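Local atomic coordinates of MHC class I antigen (Anolis carolinensis, PDB entry 7CPO), a protein that probably presents peptide antigens to T cells, holding the peptide in a groove formed by its two membrane-distal domains and pairing with beta2-microglobulin. Residues H73-L84 against G93-Y101. Numbering follows the deposited sequence.
Sequences HERSFRDHLATL and GLHTFQWMY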
loop_
_atom_site.group_PDB
_atom_site.type_symbol
_atom_site.label_atom_id
_atom_site.label_comp_id
_atom_site.label_asym_id
_atom_site.label_seq_id
_atom_site.Cartn_x
_atom_site.Cartn_y
_atom_site.Cartn_z
ATOM N N HIS A 73 -12.420 12.877 13.123
ATOM C CA HIS A 73 -11.640 11.679 13.431
ATOM C C HIS A 73 -10.230 12.037 13.897
ATOM O O HIS A 73 -9.706 11.423 14.833
ATOM C CB HIS A 73 -11.578 10.761 12.208
ATOM C CG HIS A 73 -12.915 10.307 11.719
ATOM N ND1 HIS A 73 -13.114 9.835 10.439
ATOM C CD2 HIS A 73 -14.118 10.239 12.336
ATOM C CE1 HIS A 73 -14.383 9.502 10.287
ATOM N NE2 HIS A 73 -15.014 9.738 11.424
ATOM N N GLU A 74 -9.601 13.028 13.251
ATOM C CA GLU A 74 -8.279 13.479 13.679
ATOM C C GLU A 74 -8.286 13.923 15.140
ATOM O O GLU A 74 -7.428 13.507 15.929
ATOM C CB GLU A 74 -7.783 14.607 12.769
ATOM C CG GLU A 74 -6.330 15.008 13.055
ATOM C CD GLU A 74 -5.853 16.190 12.233
ATOM O OE1 GLU A 74 -6.653 16.756 11.452
ATOM O OE2 GLU A 74 -4.671 16.564 12.376
ATOM N N ARG A 75 -9.252 14.756 15.528
ATOM C CA ARG A 75 -9.316 15.190 16.923
ATOM C C ARG A 75 -9.573 14.014 17.856
ATOM O O ARG A 75 -8.978 13.930 18.937
ATOM C CB ARG A 75 -10.385 16.275 17.100
ATOM C CG ARG A 75 -9.845 17.686 16.872
ATOM C CD ARG A 75 -10.872 18.783 17.173
ATOM N NE ARG A 75 -12.048 18.555 16.357
ATOM C CZ ARG A 75 -12.243 19.068 15.152
ATOM N NH1 ARG A 75 -11.350 19.895 14.628
ATOM N NH2 ARG A 75 -13.344 18.758 14.477
ATOM N N SER A 76 -10.452 13.090 17.457
ATOM C CA SER A 76 -10.715 11.901 18.277
ATOM C C SER A 76 -9.449 11.077 18.468
ATOM O O SER A 76 -9.211 10.526 19.547
ATOM C CB SER A 76 -11.780 11.023 17.623
ATOM O OG SER A 76 -13.083 11.576 17.715
ATOM N N PHE A 77 -8.623 10.971 17.424
ATOM C CA PHE A 77 -7.430 10.138 17.530
ATOM C C PHE A 77 -6.416 10.756 18.486
ATOM O O PHE A 77 -5.766 10.035 19.249
ATOM C CB PHE A 77 -6.831 9.885 16.138
ATOM C CG PHE A 77 -7.483 8.734 15.403
ATOM C CD1 PHE A 77 -8.845 8.510 15.505
ATOM C CD2 PHE A 77 -6.734 7.861 14.645
ATOM C CE1 PHE A 77 -9.449 7.452 14.859
ATOM C CE2 PHE A 77 -7.335 6.792 13.996
ATOM C CZ PHE A 77 -8.703 6.598 14.110
ATOM N N ARG A 78 -6.299 12.088 18.499
ATOM C CA ARG A 78 -5.459 12.732 19.510
ATOM C C ARG A 78 -5.914 12.353 20.908
ATOM O O ARG A 78 -5.099 11.993 21.768
ATOM C CB ARG A 78 -5.468 14.251 19.338
ATOM C CG ARG A 78 -4.984 14.707 17.975
ATOM C CD ARG A 78 -4.414 16.117 18.041
ATOM N NE ARG A 78 -5.432 17.125 17.768
ATOM C CZ ARG A 78 -5.687 17.593 16.550
ATOM N NH1 ARG A 78 -5.004 17.125 15.510
ATOM N NH2 ARG A 78 -6.634 18.510 16.364
ATOM N N ASP A 79 -7.225 12.418 21.149
ATOM C CA ASP A 79 -7.772 11.942 22.414
ATOM C C ASP A 79 -7.453 10.467 22.642
ATOM O O ASP A 79 -7.122 10.068 23.763
ATOM C CB ASP A 79 -9.279 12.157 22.445
ATOM C CG ASP A 79 -9.661 13.559 22.808
ATOM O OD1 ASP A 79 -8.824 14.475 22.631
ATOM O OD2 ASP A 79 -10.813 13.749 23.260
ATOM N N HIS A 80 -7.575 9.631 21.603
ATOM C CA HIS A 80 -7.349 8.202 21.807
ATOM C C HIS A 80 -5.913 7.958 22.242
ATOM O O HIS A 80 -5.663 7.251 23.225
ATOM C CB HIS A 80 -7.668 7.393 20.540
ATOM C CG HIS A 80 -9.125 7.333 20.200
ATOM N ND1 HIS A 80 -10.112 7.771 21.057
ATOM C CD2 HIS A 80 -9.760 6.915 19.081
ATOM C CE1 HIS A 80 -11.293 7.606 20.490
ATOM N NE2 HIS A 80 -11.107 7.088 19.290
ATOM N N LEU A 81 -4.957 8.562 21.528
ATOM C CA LEU A 81 -3.551 8.399 21.883
ATOM C C LEU A 81 -3.287 8.803 23.330
ATOM O O LEU A 81 -2.483 8.161 24.015
ATOM C CB LEU A 81 -2.675 9.210 20.929
ATOM C CG LEU A 81 -2.516 8.500 19.587
ATOM C CD1 LEU A 81 -2.113 9.450 18.469
ATOM C CD2 LEU A 81 -1.530 7.361 19.749
ATOM N N ALA A 82 -3.968 9.853 23.823
ATOM C CA ALA A 82 -3.777 10.266 25.212
ATOM C C ALA A 82 -4.352 9.242 26.184
ATOM O O ALA A 82 -3.745 8.949 27.220
ATOM C CB ALA A 82 -4.408 11.634 25.457
ATOM N N THR A 83 -5.517 8.683 25.867
ATOM C CA THR A 83 -6.155 7.740 26.780
ATOM C C THR A 83 -5.398 6.417 26.834
ATOM O O THR A 83 -5.295 5.800 27.906
ATOM C CB THR A 83 -7.604 7.519 26.355
ATOM O OG1 THR A 83 -8.340 8.732 26.546
ATOM C CG2 THR A 83 -8.241 6.410 27.154
ATOM N N LEU A 84 -4.863 5.964 25.689
ATOM C CA LEU A 84 -4.149 4.689 25.665
ATOM C C LEU A 84 -2.842 4.757 26.433
ATOM O O LEU A 84 -2.393 3.743 26.973
ATOM C CB LEU A 84 -3.863 4.243 24.236
ATOM C CG LEU A 84 -5.151 3.843 23.542
ATOM C CD1 LEU A 84 -4.919 3.661 22.074
ATOM C CD2 LEU A 84 -5.672 2.600 24.186
ATOM N N GLY A 93 6.317 7.949 25.249
ATOM C CA GLY A 93 7.249 8.082 24.150
ATOM C C GLY A 93 6.530 8.444 22.862
ATOM O O GLY A 93 5.514 9.150 22.881
ATOM N N LEU A 94 7.046 7.974 21.733
ATOM C CA LEU A 94 6.348 8.093 20.463
ATOM C C LEU A 94 5.451 6.874 20.287
ATOM O O LEU A 94 5.904 5.733 20.430
ATOM C CB LEU A 94 7.333 8.218 19.301
ATOM C CG LEU A 94 6.795 8.311 17.870
ATOM C CD1 LEU A 94 7.864 8.951 17.016
ATOM C CD2 LEU A 94 6.370 6.953 17.262
ATOM N N HIS A 95 4.188 7.118 19.957
ATOM C CA HIS A 95 3.198 6.061 19.876
ATOM C C HIS A 95 2.356 6.255 18.626
ATOM O O HIS A 95 2.295 7.348 18.059
ATOM C CB HIS A 95 2.324 6.045 21.130
ATOM C CG HIS A 95 3.104 5.854 22.388
ATOM N ND1 HIS A 95 3.723 4.660 22.701
ATOM C CD2 HIS A 95 3.389 6.706 23.399
ATOM C CE1 HIS A 95 4.344 4.786 23.860
ATOM N NE2 HIS A 95 4.156 6.017 24.304
ATOM N N THR A 96 1.698 5.176 18.206
ATOM C CA THR A 96 0.940 5.150 16.965
ATOM C C THR A 96 -0.468 4.616 17.202
ATOM O O THR A 96 -0.659 3.652 17.942
ATOM C CB THR A 96 1.647 4.285 15.930
ATOM O OG1 THR A 96 2.953 4.812 15.717
ATOM C CG2 THR A 96 0.910 4.333 14.602
ATOM N N PHE A 97 -1.450 5.236 16.563
ATOM C CA PHE A 97 -2.805 4.708 16.519
ATOM C C PHE A 97 -3.254 4.590 15.067
ATOM O O PHE A 97 -3.120 5.543 14.297
ATOM C CB PHE A 97 -3.760 5.594 17.297
ATOM C CG PHE A 97 -5.038 4.918 17.644
ATOM C CD1 PHE A 97 -5.081 3.981 18.665
ATOM C CD2 PHE A 97 -6.198 5.199 16.939
ATOM C CE1 PHE A 97 -6.278 3.338 18.990
ATOM C CE2 PHE A 97 -7.385 4.566 17.257
ATOM C CZ PHE A 97 -7.429 3.637 18.287
ATOM N N GLN A 98 -3.771 3.420 14.693
ATOM C CA GLN A 98 -4.170 3.136 13.321
ATOM C C GLN A 98 -5.588 2.581 13.300
ATOM O O GLN A 98 -6.012 1.875 14.215
ATOM C CB GLN A 98 -3.251 2.123 12.641
ATOM C CG GLN A 98 -1.883 2.614 12.185
ATOM C CD GLN A 98 -0.940 1.431 11.932
ATOM O OE1 GLN A 98 -0.430 0.826 12.878
ATOM N NE2 GLN A 98 -0.725 1.086 10.653
ATOM N N TRP A 99 -6.308 2.902 12.233
ATOM C CA TRP A 99 -7.694 2.504 12.050
ATOM C C TRP A 99 -7.845 2.079 10.603
ATOM O O TRP A 99 -7.498 2.850 9.704
ATOM C CB TRP A 99 -8.624 3.673 12.377
ATOM C CG TRP A 99 -10.125 3.494 12.205
ATOM C CD1 TRP A 99 -10.864 2.350 12.355
ATOM C CD2 TRP A 99 -11.064 4.541 11.909
ATOM N NE1 TRP A 99 -12.210 2.623 12.153
ATOM C CE2 TRP A 99 -12.351 3.958 11.876
ATOM C CE3 TRP A 99 -10.935 5.912 11.654
ATOM C CZ2 TRP A 99 -13.498 4.702 11.594
ATOM C CZ3 TRP A 99 -12.085 6.656 11.377
ATOM C CH2 TRP A 99 -13.344 6.046 11.350
ATOM N N MET A 100 -8.316 0.856 10.369
ATOM C CA MET A 100 -8.660 0.453 9.011
ATOM C C MET A 100 -10.087 -0.070 8.990
ATOM O O MET A 100 -10.522 -0.778 9.902
ATOM C CB MET A 100 -7.668 -0.594 8.417
ATOM C CG MET A 100 -7.425 -1.827 9.251
ATOM S SD MET A 100 -6.086 -2.881 8.603
ATOM C CE MET A 100 -6.811 -3.474 7.070
ATOM N N TYR A 101 -10.818 0.308 7.957
ATOM C CA TYR A 101 -12.177 -0.168 7.811
ATOM C C TYR A 101 -12.552 -0.134 6.347
ATOM O O TYR A 101 -11.996 0.642 5.563
ATOM C CB TYR A 101 -13.168 0.660 8.633
ATOM C CG TYR A 101 -13.298 2.118 8.263
ATOM C CD1 TYR A 101 -14.347 2.565 7.466
ATOM C CD2 TYR A 101 -12.405 3.054 8.751
ATOM C CE1 TYR A 101 -14.493 3.901 7.154
ATOM C CE2 TYR A 101 -12.539 4.381 8.452
ATOM C CZ TYR A 101 -13.590 4.808 7.649
ATOM O OH TYR A 101 -13.717 6.155 7.343
#
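Phe-97, on the floor of the peptide-binding groove of the MHC class I fold, meets Phe-77, His-80, Leu-81 and Leu-84 of the wall helix 62-87. The axes of helix 73-84 and strand 96-101 approach to 8.8 Å, their N-to-C directions more antiparallel than parallel, and no hydrogen bond joins the segments: aromatic and aliphatic packing makes the contact. From its base outward, Phe-97 CB lies 3.8 Å from Leu-81 CD2. CG anti to the backbone N (chi1 -162°) places the ring between Phe-77 and Leu-84. The Phe-97 CD2 edge presses onto the face of Phe-77, 3.5 Å from Phe-77 CE2, in a T-shaped pair with planes at 86°. Across the ring, Phe-97 CD1 and CE1 meet the methyl Leu-84 CD1 obliquely. Above one face sits His-80 CB, 4.3 Å from the Phe-97 ring centroid and only 7° off the normal, a CH-pi contact; farther out, Phe-97 CE2 lies 3.8 Å from His-80 CD2, the histidine ring turning its edge toward that face.

Two residues along the strand, Trp-99 joins Phe-97, Phe-77, His-80 and His-73 in an aromatic cluster: Phe-77 CZ reaches Trp-99 CB and CE3, the two rings meeting obliquely. The His-73 imidazole is pinned at both nitrogens, ND1 by Tyr-26 OH and NE2 by the backbone of the bound peptide. The edge of the indole meets one face of this imidazole, with Trp-99 CZ3 3.5 Å from His-73 ND1.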